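Local coordinates for protein kojibiose phosphorylase (Gut metagenome, PDB 6W0P) that belongs to glycoside hydrolase family 65, carbohydrate-active enzymes that join an N-terminal beta-sandwich domain to a helical (alpha/alpha)6-barrel catalytic domain, at residues Glu10-Tyr14 and Arg15-Asn19; Ser26-Ser29 and Glu30-Ser34; Asn643-Gly646 and Phe647-Leu651; Asn658-Glu662 and Gly663-Thr667. One frame throughout, in Å; residues are numbered along the deposited sequence.

The four local contacts run from the N-terminal beta domain into the catalytic domain. Contact 1, a hairpin at the edge of the large antiparallel sheet, packs against contact 2 through the ring of Phe33, whose CE2 lies 3.5 Å from Ile16 O. Contact 2, on helix 26-32, faces contact 4 with centres about 9 Å apart, and there Ser31 OG sits 2.7 Å from Thr660 O, a direct link between the two domains. Contacts 3 and 4 belong to the connection from helix 638-645 to helix 666-680 and meet where Leu651 CD2 approaches His665 ND1 at 3.5 Å. Contacts 1 and 3 do not touch, their centres being about 19 Å apart.

Contact 1 of 4, residues Glu10-Tyr14 and Arg15-Asn19; sequences ETEPY and RIVEN
Glu12 and Arg15 face each other across the turn of a surface beta hairpin, the guanidinium side-on to the carboxylate and the two planes 37° apart. Arg15 NE makes an almost straight bond of 2.9 Å to Glu12 OE1, which lies in the guanidinium plane, while Arg15 NH2 reaches the syn lone pair of Glu12 OE2 at 3.1 Å. A bend at chi3 (-66°) turns the head of Arg15 onto the carboxylate, which Glu12 presents at the end of an extended chain. Glu12 OE2 also rests 3.4 Å from Val17 CG2. Further along, Glu10 CB lies 3.9 Å from Val17 CB, and the rest of Glu10 crosses Asn19 at about a right angle, with Glu10 CG 3.6 Å from Asn19 ND2. A water links Glu10 OE1 to the backbone N of Asn19, and Glu10 N donates to Val17 O at 2.8 Å. Strand 15-19 pairs in turn with strand 109-118, and Gln312 of helix 308-324 bonds the carbonyls of Glu10 and Arg15. With one nitrogen on each carboxylate oxygen, the salt bridge limits rotation of both groups and probably keeps Glu12 ionised.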
loop_
_atom_site.group_PDB
_atom_site.type_symbol
_atom_site.label_atom_id
_atom_site.label_comp_id
_atom_site.label_asym_id
_atom_site.label_seq_id
_atom_site.Cartn_x
_atom_site.Cartn_y
_atom_site.Cartn_z
ATOM N N GLU A 10 27.674 -13.390 -30.960
ATOM C CA GLU A 10 29.065 -13.272 -31.459
ATOM C C GLU A 10 29.668 -11.946 -30.974
ATOM O O GLU A 10 28.935 -10.928 -30.825
ATOM C CB GLU A 10 29.125 -13.360 -32.981
ATOM C CG GLU A 10 28.613 -14.677 -33.538
ATOM C CD GLU A 10 29.036 -15.931 -32.785
ATOM O OE1 GLU A 10 28.166 -16.766 -32.491
ATOM O OE2 GLU A 10 30.237 -16.059 -32.473
ATOM N N THR A 11 30.973 -11.989 -30.737
ATOM C CA THR A 11 31.829 -10.861 -30.312
ATOM C C THR A 11 32.499 -10.243 -31.535
ATOM O O THR A 11 33.407 -10.879 -32.077
ATOM C CB THR A 11 32.875 -11.339 -29.311
ATOM O OG1 THR A 11 32.135 -11.852 -28.207
ATOM C CG2 THR A 11 33.776 -10.218 -28.855
ATOM N N GLU A 12 32.052 -9.052 -31.923
ATOM C CA GLU A 12 32.659 -8.206 -32.982
ATOM C C GLU A 12 32.667 -6.765 -32.488
ATOM O O GLU A 12 31.730 -6.337 -31.819
ATOM C CB GLU A 12 31.845 -8.203 -34.269
ATOM C CG GLU A 12 31.752 -9.531 -34.981
ATOM C CD GLU A 12 31.130 -9.361 -36.354
ATOM O OE1 GLU A 12 31.197 -8.212 -36.900
ATOM O OE2 GLU A 12 30.580 -10.363 -36.877
ATOM N N PRO A 13 33.669 -5.953 -32.874
ATOM C CA PRO A 13 33.797 -4.613 -32.318
ATOM C C PRO A 13 32.736 -3.635 -32.836
ATOM O O PRO A 13 32.464 -2.720 -32.086
ATOM C CB PRO A 13 35.219 -4.148 -32.703
ATOM C CG PRO A 13 35.654 -5.063 -33.838
ATOM C CD PRO A 13 34.746 -6.288 -33.814
ATOM N N TYR A 14 32.151 -3.843 -34.031
ATOM C CA TYR A 14 31.237 -2.848 -34.671
ATOM C C TYR A 14 29.839 -3.418 -34.963
ATOM O O TYR A 14 29.039 -2.699 -35.571
ATOM C CB TYR A 14 31.855 -2.271 -35.955
ATOM C CG TYR A 14 33.154 -1.524 -35.772
ATOM C CD1 TYR A 14 33.180 -0.226 -35.261
ATOM C CD2 TYR A 14 34.365 -2.115 -36.112
ATOM C CE1 TYR A 14 34.375 0.462 -35.097
ATOM C CE2 TYR A 14 35.559 -1.428 -35.981
ATOM C CZ TYR A 14 35.563 -0.145 -35.456
ATOM O OH TYR A 14 36.758 0.495 -35.296
ATOM N N ARG A 15 29.549 -4.657 -34.565
ATOM C CA ARG A 15 28.241 -5.298 -34.822
ATOM C C ARG A 15 27.876 -6.253 -33.683
ATOM O O ARG A 15 28.775 -6.807 -33.036
ATOM C CB ARG A 15 28.272 -6.064 -36.149
ATOM C CG ARG A 15 28.939 -5.310 -37.290
ATOM C CD ARG A 15 28.605 -5.954 -38.624
ATOM N NE ARG A 15 29.175 -7.283 -38.712
ATOM C CZ ARG A 15 28.904 -8.176 -39.672
ATOM N NH1 ARG A 15 28.071 -7.883 -40.661
ATOM N NH2 ARG A 15 29.511 -9.352 -39.643
ATOM N N ILE A 16 26.580 -6.425 -33.451
ATOM C CA ILE A 16 26.017 -7.533 -32.641
ATOM C C ILE A 16 25.527 -8.545 -33.669
ATOM O O ILE A 16 24.786 -8.132 -34.632
ATOM C CB ILE A 16 24.902 -7.040 -31.705
ATOM C CG1 ILE A 16 25.268 -5.753 -30.955
ATOM C CG2 ILE A 16 24.502 -8.132 -30.736
ATOM C CD1 ILE A 16 26.562 -5.843 -30.142
ATOM N N VAL A 17 25.955 -9.790 -33.537
ATOM C CA VAL A 17 25.578 -10.876 -34.478
ATOM C C VAL A 17 24.984 -12.034 -33.679
ATOM O O VAL A 17 25.637 -12.475 -32.698
ATOM C CB VAL A 17 26.778 -11.316 -35.334
ATOM C CG1 VAL A 17 26.401 -12.458 -36.284
ATOM C CG2 VAL A 17 27.309 -10.141 -36.125
ATOM N N GLU A 18 23.805 -12.505 -34.091
ATOM C CA GLU A 18 23.235 -13.801 -33.626
ATOM C C GLU A 18 23.439 -14.829 -34.744
ATOM O O GLU A 18 22.929 -14.601 -35.825
ATOM C CB GLU A 18 21.757 -13.677 -33.238
ATOM C CG GLU A 18 21.205 -14.931 -32.566
ATOM C CD GLU A 18 19.696 -14.965 -32.351
ATOM O OE1 GLU A 18 18.978 -14.054 -32.864
ATOM O OE2 GLU A 18 19.245 -15.882 -31.625
ATOM N N ASN A 19 24.242 -15.853 -34.490
ATOM C CA ASN A 19 24.520 -16.980 -35.422
ATOM C C ASN A 19 23.532 -18.097 -35.077
ATOM O O ASN A 19 23.648 -18.650 -33.974
ATOM C CB ASN A 19 25.959 -17.500 -35.289
ATOM C CG ASN A 19 26.979 -16.789 -36.154
ATOM O OD1 ASN A 19 26.652 -15.842 -36.870
ATOM N ND2 ASN A 19 28.229 -17.229 -36.091
HETATM O O HOH W 1 25.425 -16.161 -31.861
#

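Contact 2 of 4, residues Ser26-Ser29 and Glu30-Ser34; sequences SMVS and ESIFS
Glu30 lies one turn beyond Ser26 on the short alpha-helix 26-32, which follows the N-terminal hairpin and lies buried where the beta domain meets the catalytic domain. Its N donates to Ser26 O at 3.2 Å. The side chain, with CG anti to the carbonyl carbon (chi1 -73°) and extended beyond it, runs back toward the start of the helix and brings Glu30 OE1 to 3.6 Å from Met27 CG. That oxygen forms a salt bridge with Arg43 and also accepts a bond from Leu55 N, so the buried carboxylate has partners from two loop residues. Ser31 follows, its N bonded to Met27 O at 3.2 Å; its hydroxyl bonds to Thr660 O and Arg43 NH1. Next comes Ile32, whose N donates to Val28 O. The two side chains lie side by side and point the same way, with Ile32 CD1 3.6 Å from Val28 CG1, an apolar pair on one flank of the helix. Phe33 N closes the last turn on Ser29 O at 2.9 Å, although Phe33 itself has already left helical backbone angles. Its ring meets the same carbonyl with an edge, CD1 standing 3.3 Å from Ser29 O near the ring plane, while Arg115 makes a cation-pi contact with the ring. Beyond the helix, Ser34 OG lies 2.9 Å from Glu30 O and 2.7 Å from Ser31 O, two acceptors for a single proton.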
loop_
_atom_site.group_PDB
_atom_site.type_symbol
_atom_site.label_atom_id
_atom_site.label_comp_id
_atom_site.label_asym_id
_atom_site.label_seq_id
_atom_site.Cartn_x
_atom_site.Cartn_y
_atom_site.Cartn_z
ATOM N N SER A 26 14.397 -15.333 -27.683
ATOM C CA SER A 26 13.536 -14.611 -28.656
ATOM C C SER A 26 13.310 -13.172 -28.155
ATOM O O SER A 26 13.609 -12.241 -28.891
ATOM C CB SER A 26 12.232 -15.355 -28.887
ATOM O OG SER A 26 11.218 -14.487 -29.382
ATOM N N MET A 27 12.820 -12.999 -26.936
ATOM C CA MET A 27 12.512 -11.648 -26.407
ATOM C C MET A 27 13.793 -10.907 -25.988
ATOM O O MET A 27 13.789 -9.671 -26.046
ATOM C CB MET A 27 11.516 -11.736 -25.246
ATOM C CG MET A 27 10.055 -11.958 -25.738
ATOM S SD MET A 27 8.854 -12.088 -24.369
ATOM C CE MET A 27 9.095 -10.490 -23.582
ATOM N N VAL A 28 14.863 -11.623 -25.625
ATOM C CA VAL A 28 16.176 -11.014 -25.257
ATOM C C VAL A 28 16.728 -10.301 -26.492
ATOM O O VAL A 28 17.109 -9.144 -26.363
ATOM C CB VAL A 28 17.179 -12.049 -24.700
ATOM C CG1 VAL A 28 18.588 -11.486 -24.622
ATOM C CG2 VAL A 28 16.745 -12.563 -23.339
ATOM N N SER A 29 16.726 -10.977 -27.645
ATOM C CA SER A 29 17.214 -10.457 -28.943
ATOM C C SER A 29 16.353 -9.261 -29.354
ATOM O O SER A 29 16.906 -8.197 -29.661
ATOM C CB SER A 29 17.245 -11.553 -29.983
ATOM O OG SER A 29 18.064 -12.640 -29.545
ATOM N N GLU A 30 15.033 -9.401 -29.326
ATOM C CA GLU A 30 14.100 -8.272 -29.569
ATOM C C GLU A 30 14.595 -7.019 -28.821
ATOM O O GLU A 30 14.547 -5.905 -29.404
ATOM C CB GLU A 30 12.683 -8.606 -29.091
ATOM C CG GLU A 30 11.925 -9.598 -29.957
ATOM C CD GLU A 30 10.486 -9.857 -29.517
ATOM O OE1 GLU A 30 10.120 -9.479 -28.372
ATOM O OE2 GLU A 30 9.724 -10.448 -30.315
ATOM N N SER A 31 15.004 -7.158 -27.555
ATOM C CA SER A 31 15.389 -5.999 -26.711
ATOM C C SER A 31 16.742 -5.443 -27.197
ATOM O O SER A 31 16.844 -4.255 -27.517
ATOM C CB SER A 31 15.419 -6.387 -25.252
ATOM O OG SER A 31 14.132 -6.767 -24.788
ATOM N N ILE A 32 17.715 -6.328 -27.334
ATOM C CA ILE A 32 19.142 -5.998 -27.596
ATOM C C ILE A 32 19.258 -5.324 -28.951
ATOM O O ILE A 32 20.009 -4.333 -29.069
ATOM C CB ILE A 32 20.011 -7.266 -27.495
ATOM C CG1 ILE A 32 20.119 -7.722 -26.038
ATOM C CG2 ILE A 32 21.371 -7.036 -28.145
ATOM C CD1 ILE A 32 20.878 -9.014 -25.844
ATOM N N PHE A 33 18.550 -5.860 -29.938
ATOM C CA PHE A 33 18.686 -5.440 -31.352
ATOM C C PHE A 33 17.724 -4.290 -31.658
ATOM O O PHE A 33 17.564 -3.977 -32.836
ATOM C CB PHE A 33 18.464 -6.634 -32.275
ATOM C CG PHE A 33 19.601 -7.619 -32.320
ATOM C CD1 PHE A 33 19.789 -8.538 -31.302
ATOM C CD2 PHE A 33 20.447 -7.664 -33.410
ATOM C CE1 PHE A 33 20.818 -9.471 -31.363
ATOM C CE2 PHE A 33 21.501 -8.567 -33.448
ATOM C CZ PHE A 33 21.662 -9.499 -32.444
ATOM N N SER A 34 17.103 -3.691 -30.642
ATOM C CA SER A 34 16.133 -2.575 -30.791
ATOM C C SER A 34 16.800 -1.415 -31.540
ATOM O O SER A 34 17.987 -1.091 -31.249
ATOM C CB SER A 34 15.605 -2.090 -29.456
ATOM O OG SER A 34 14.817 -3.084 -28.806
#

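Contact 3 of 4, residues Asn643-Gly646 and Phe647-Leu651; sequences NFFG and FATRL
Phe645 holds its CG anti to the backbone N (chi1 -178°), which swings the ring forward along the chain to the residues that follow the helix. There Ala648 CB settles over one face, offset toward the rim, 3.9 Å from the ring centroid of Phe645 and 19° off the normal, in a CH-pi contact. Thr649 adds its methyl, with CG2 3.8 Å from Phe645 CZ; its chi1 sets CG2 anti to the carbonyl carbon and places OG1 between the backbone N and the carbonyl carbon, where it bonds to Asp310. The backbone beneath is a type II' beta turn from Phe645 to Ala648 that ends helix 638-645. Ala648 N closes it on Phe645 O at 3.0 Å. Gly646 holds the second position with a positive phi of 40°, a conformation that favours glycine. A water bridges the turn, giving a proton to Gly646 O at 3.0 Å and accepting one from Thr649 N at 2.8 Å. Arg650 N donates to Phe647 O at 2.9 Å, closing a second turn that overlaps the first at Phe647 and Ala648. The ring of Phe645 also meets Phe680 of helix 666-680 edge-to-face and stands at about a right angle to Trp700, while the ring of Phe647 stacks on Tyr656.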
loop_
_atom_site.group_PDB
_atom_site.type_symbol
_atom_site.label_atom_id
_atom_site.label_comp_id
_atom_site.label_asym_id
_atom_site.label_seq_id
_atom_site.Cartn_x
_atom_site.Cartn_y
_atom_site.Cartn_z
ATOM N N ASN A 643 36.810 -4.758 -9.679
ATOM C CA ASN A 643 35.723 -5.716 -9.331
ATOM C C ASN A 643 34.342 -5.091 -9.621
ATOM O O ASN A 643 33.513 -5.766 -10.283
ATOM C CB ASN A 643 35.833 -6.219 -7.883
ATOM C CG ASN A 643 36.948 -7.216 -7.698
ATOM O OD1 ASN A 643 37.473 -7.743 -8.676
ATOM N ND2 ASN A 643 37.336 -7.458 -6.450
ATOM N N PHE A 644 34.104 -3.853 -9.167
ATOM C CA PHE A 644 32.827 -3.113 -9.349
ATOM C C PHE A 644 32.582 -2.802 -10.837
ATOM O O PHE A 644 31.370 -2.815 -11.281
ATOM C CB PHE A 644 32.780 -1.845 -8.488
ATOM C CG PHE A 644 32.390 -2.094 -7.049
ATOM C CD1 PHE A 644 31.199 -2.766 -6.747
ATOM C CD2 PHE A 644 33.185 -1.650 -5.998
ATOM C CE1 PHE A 644 30.831 -3.026 -5.435
ATOM C CE2 PHE A 644 32.819 -1.907 -4.677
ATOM C CZ PHE A 644 31.630 -2.575 -4.399
ATOM N N PHE A 645 33.630 -2.517 -11.610
ATOM C CA PHE A 645 33.458 -2.376 -13.070
ATOM C C PHE A 645 32.898 -3.688 -13.615
ATOM O O PHE A 645 31.840 -3.615 -14.216
ATOM C CB PHE A 645 34.738 -2.005 -13.811
ATOM C CG PHE A 645 34.505 -1.829 -15.290
ATOM C CD1 PHE A 645 33.965 -0.652 -15.788
ATOM C CD2 PHE A 645 34.807 -2.846 -16.182
ATOM C CE1 PHE A 645 33.743 -0.487 -17.143
ATOM C CE2 PHE A 645 34.599 -2.676 -17.542
ATOM C CZ PHE A 645 34.061 -1.500 -18.017
ATOM N N GLY A 646 33.568 -4.823 -13.368
ATOM C CA GLY A 646 33.142 -6.185 -13.759
ATOM C C GLY A 646 32.520 -6.233 -15.149
ATOM O O GLY A 646 33.210 -5.902 -16.115
ATOM N N PHE A 647 31.233 -6.575 -15.233
ATOM C CA PHE A 647 30.507 -6.796 -16.511
ATOM C C PHE A 647 29.703 -5.544 -16.914
ATOM O O PHE A 647 28.669 -5.686 -17.585
ATOM C CB PHE A 647 29.610 -8.030 -16.389
ATOM C CG PHE A 647 28.746 -8.062 -15.155
ATOM C CD1 PHE A 647 27.513 -7.448 -15.141
ATOM C CD2 PHE A 647 29.191 -8.705 -14.005
ATOM C CE1 PHE A 647 26.720 -7.471 -14.007
ATOM C CE2 PHE A 647 28.401 -8.728 -12.868
ATOM C CZ PHE A 647 27.168 -8.104 -12.870
ATOM N N ALA A 648 30.174 -4.352 -16.562
ATOM C CA ALA A 648 29.471 -3.070 -16.797
ATOM C C ALA A 648 29.024 -2.931 -18.266
ATOM O O ALA A 648 27.944 -2.409 -18.457
ATOM C CB ALA A 648 30.360 -1.916 -16.404
ATOM N N THR A 649 29.825 -3.362 -19.254
ATOM C CA THR A 649 29.517 -3.187 -20.700
ATOM C C THR A 649 28.616 -4.310 -21.227
ATOM O O THR A 649 28.172 -4.162 -22.408
ATOM C CB THR A 649 30.769 -3.099 -21.575
ATOM O OG1 THR A 649 31.356 -4.396 -21.703
ATOM C CG2 THR A 649 31.791 -2.120 -21.034
ATOM N N ARG A 650 28.344 -5.352 -20.416
ATOM C CA ARG A 650 27.722 -6.633 -20.859
ATOM C C ARG A 650 26.365 -6.895 -20.181
ATOM O O ARG A 650 25.788 -7.964 -20.433
ATOM C CB ARG A 650 28.654 -7.816 -20.546
ATOM C CG ARG A 650 30.058 -7.691 -21.119
ATOM C CD ARG A 650 30.062 -7.559 -22.633
ATOM N NE ARG A 650 29.389 -8.685 -23.262
ATOM C CZ ARG A 650 29.442 -8.962 -24.551
ATOM N NH1 ARG A 650 30.164 -8.202 -25.366
ATOM N NH2 ARG A 650 28.768 -10.013 -25.016
ATOM N N LEU A 651 25.854 -6.001 -19.343
ATOM C CA LEU A 651 24.685 -6.359 -18.515
ATOM C C LEU A 651 23.536 -6.816 -19.420
ATOM O O LEU A 651 22.942 -7.878 -19.111
ATOM C CB LEU A 651 24.268 -5.193 -17.619
ATOM C CG LEU A 651 23.232 -5.569 -16.557
ATOM C CD1 LEU A 651 23.566 -4.923 -15.227
ATOM C CD2 LEU A 651 21.827 -5.161 -16.983
HETATM O O HOH W 2 32.140 -4.827 -18.740
#

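Contact 4 of 4, residues Asn658-Glu662 and Gly663-Thr667; sequences NNTCE and GIHMT
The imidazole of His665 is met at its edge by Asn659 OD1, Thr660 OG1 and a water, all close to the ring plane, and the amide of Asn659 is turned 44° from that plane. Asn659 carries its CG between the backbone N and the carbonyl carbon (chi1 66°), and this brings OD1 to 3.0 Å from His665 NE2 in a weak, bent bond of 126°. The water is shared too: it accepts from Asn659 ND2 at 3.2 Å and, weakly, from His665 NE2, whose one N-H is thus divided between OD1 and the water. On the neighbouring part of the edge, Thr660 OG1 lies 3.6 Å from His665 CE1. Asp652 OD1 binds both His665 ND1 and Thr660 OG1, so one carboxylate oxygen ties the threonine to the ring and helps fix the ring's rotation. Behind these side chains the backbone leaves a 3-10 turn: Gly663 N donates to Thr660 O at 3.0 Å from above the carbonyl plane. A second water bridges the Asn659 and Gly663 carbonyls, lying 2.8 Å from Asn659 O. Gly663 adopts backbone angles open in practice only to glycine. His665 then stands at the N-cap of helix 666-680. Ile664 packs on helix 308-324 and Thr667 on helix 351-361, while Thr660 and Cys661 rest against Ile32 and Met27 of helix 26-32.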
loop_
_atom_site.group_PDB
_atom_site.type_symbol
_atom_site.label_atom_id
_atom_site.label_comp_id
_atom_site.label_asym_id
_atom_site.label_seq_id
_atom_site.Cartn_x
_atom_site.Cartn_y
_atom_site.Cartn_z
ATOM N N ASN A 658 18.808 -11.238 -15.921
ATOM C CA ASN A 658 17.816 -12.232 -16.401
ATOM C C ASN A 658 16.481 -11.576 -16.818
ATOM O O ASN A 658 15.527 -12.317 -17.021
ATOM C CB ASN A 658 17.606 -13.357 -15.381
ATOM C CG ASN A 658 18.809 -14.277 -15.280
ATOM O OD1 ASN A 658 19.303 -14.791 -16.282
ATOM N ND2 ASN A 658 19.309 -14.463 -14.075
ATOM N N ASN A 659 16.414 -10.267 -17.044
ATOM C CA ASN A 659 15.152 -9.598 -17.472
ATOM C C ASN A 659 15.409 -8.662 -18.671
ATOM O O ASN A 659 14.621 -7.741 -18.887
ATOM C CB ASN A 659 14.507 -8.849 -16.298
ATOM C CG ASN A 659 15.373 -7.684 -15.827
ATOM O OD1 ASN A 659 16.556 -7.617 -16.164
ATOM N ND2 ASN A 659 14.804 -6.755 -15.065
ATOM N N THR A 660 16.476 -8.855 -19.430
ATOM C CA THR A 660 16.729 -8.074 -20.662
ATOM C C THR A 660 15.641 -8.408 -21.683
ATOM O O THR A 660 15.483 -7.619 -22.625
ATOM C CB THR A 660 18.154 -8.284 -21.187
ATOM O OG1 THR A 660 19.013 -7.573 -20.297
ATOM C CG2 THR A 660 18.356 -7.794 -22.605
ATOM N N CYS A 661 14.896 -9.504 -21.493
ATOM C CA CYS A 661 13.693 -9.854 -22.317
ATOM C C CYS A 661 12.715 -8.680 -22.315
ATOM O O CYS A 661 12.110 -8.454 -23.357
ATOM C CB CYS A 661 13.004 -11.142 -21.859
ATOM S SG CYS A 661 12.549 -11.212 -20.105
ATOM N N GLU A 662 12.638 -7.928 -21.206
ATOM C CA GLU A 662 11.697 -6.796 -21.003
ATOM C C GLU A 662 12.198 -5.539 -21.721
ATOM O O GLU A 662 11.378 -4.621 -21.979
ATOM C CB GLU A 662 11.557 -6.424 -19.523
ATOM C CG GLU A 662 10.885 -7.462 -18.638
ATOM C CD GLU A 662 10.898 -7.096 -17.155
ATOM O OE1 GLU A 662 11.099 -5.916 -16.830
ATOM O OE2 GLU A 662 10.740 -7.993 -16.317
ATOM N N GLY A 663 13.492 -5.457 -22.004
ATOM C CA GLY A 663 14.089 -4.206 -22.512
ATOM C C GLY A 663 15.505 -4.038 -22.014
ATOM O O GLY A 663 15.949 -4.833 -21.160
ATOM N N ILE A 664 16.225 -3.098 -22.604
ATOM C CA ILE A 664 17.622 -2.773 -22.204
ATOM C C ILE A 664 17.522 -1.908 -20.944
ATOM O O ILE A 664 16.425 -1.300 -20.720
ATOM C CB ILE A 664 18.372 -2.076 -23.358
ATOM C CG1 ILE A 664 17.783 -0.703 -23.702
ATOM C CG2 ILE A 664 18.424 -2.971 -24.579
ATOM C CD1 ILE A 664 18.500 -0.025 -24.837
ATOM N N HIS A 665 18.590 -1.874 -20.152
ATOM C CA HIS A 665 18.705 -1.088 -18.901
ATOM C C HIS A 665 19.489 0.207 -19.170
ATOM O O HIS A 665 20.743 0.181 -19.193
ATOM C CB HIS A 665 19.371 -1.928 -17.820
ATOM C CG HIS A 665 18.675 -3.192 -17.485
ATOM N ND1 HIS A 665 18.686 -4.262 -18.319
ATOM C CD2 HIS A 665 18.017 -3.573 -16.374
ATOM C CE1 HIS A 665 18.049 -5.255 -17.748
ATOM N NE2 HIS A 665 17.628 -4.859 -16.563
ATOM N N MET A 666 18.757 1.300 -19.339
ATOM C CA MET A 666 19.291 2.569 -19.869
ATOM C C MET A 666 20.334 3.122 -18.878
ATOM O O MET A 666 21.418 3.496 -19.312
ATOM C CB MET A 666 18.124 3.535 -20.068
ATOM C CG MET A 666 18.232 4.412 -21.285
ATOM S SD MET A 666 18.659 3.507 -22.781
ATOM C CE MET A 666 20.226 4.302 -23.119
ATOM N N THR A 667 20.029 3.156 -17.583
ATOM C CA THR A 667 20.949 3.704 -16.547
ATOM C C THR A 667 22.222 2.853 -16.495
ATOM O O THR A 667 23.307 3.416 -16.393
ATOM C CB THR A 667 20.305 3.787 -15.164
ATOM O OG1 THR A 667 19.318 4.798 -15.266
ATOM C CG2 THR A 667 21.286 4.185 -14.083
HETATM O O HOH W 3 15.030 -4.980 -18.758
HETATM O O HOH W 4 16.789 -4.879 -13.444
#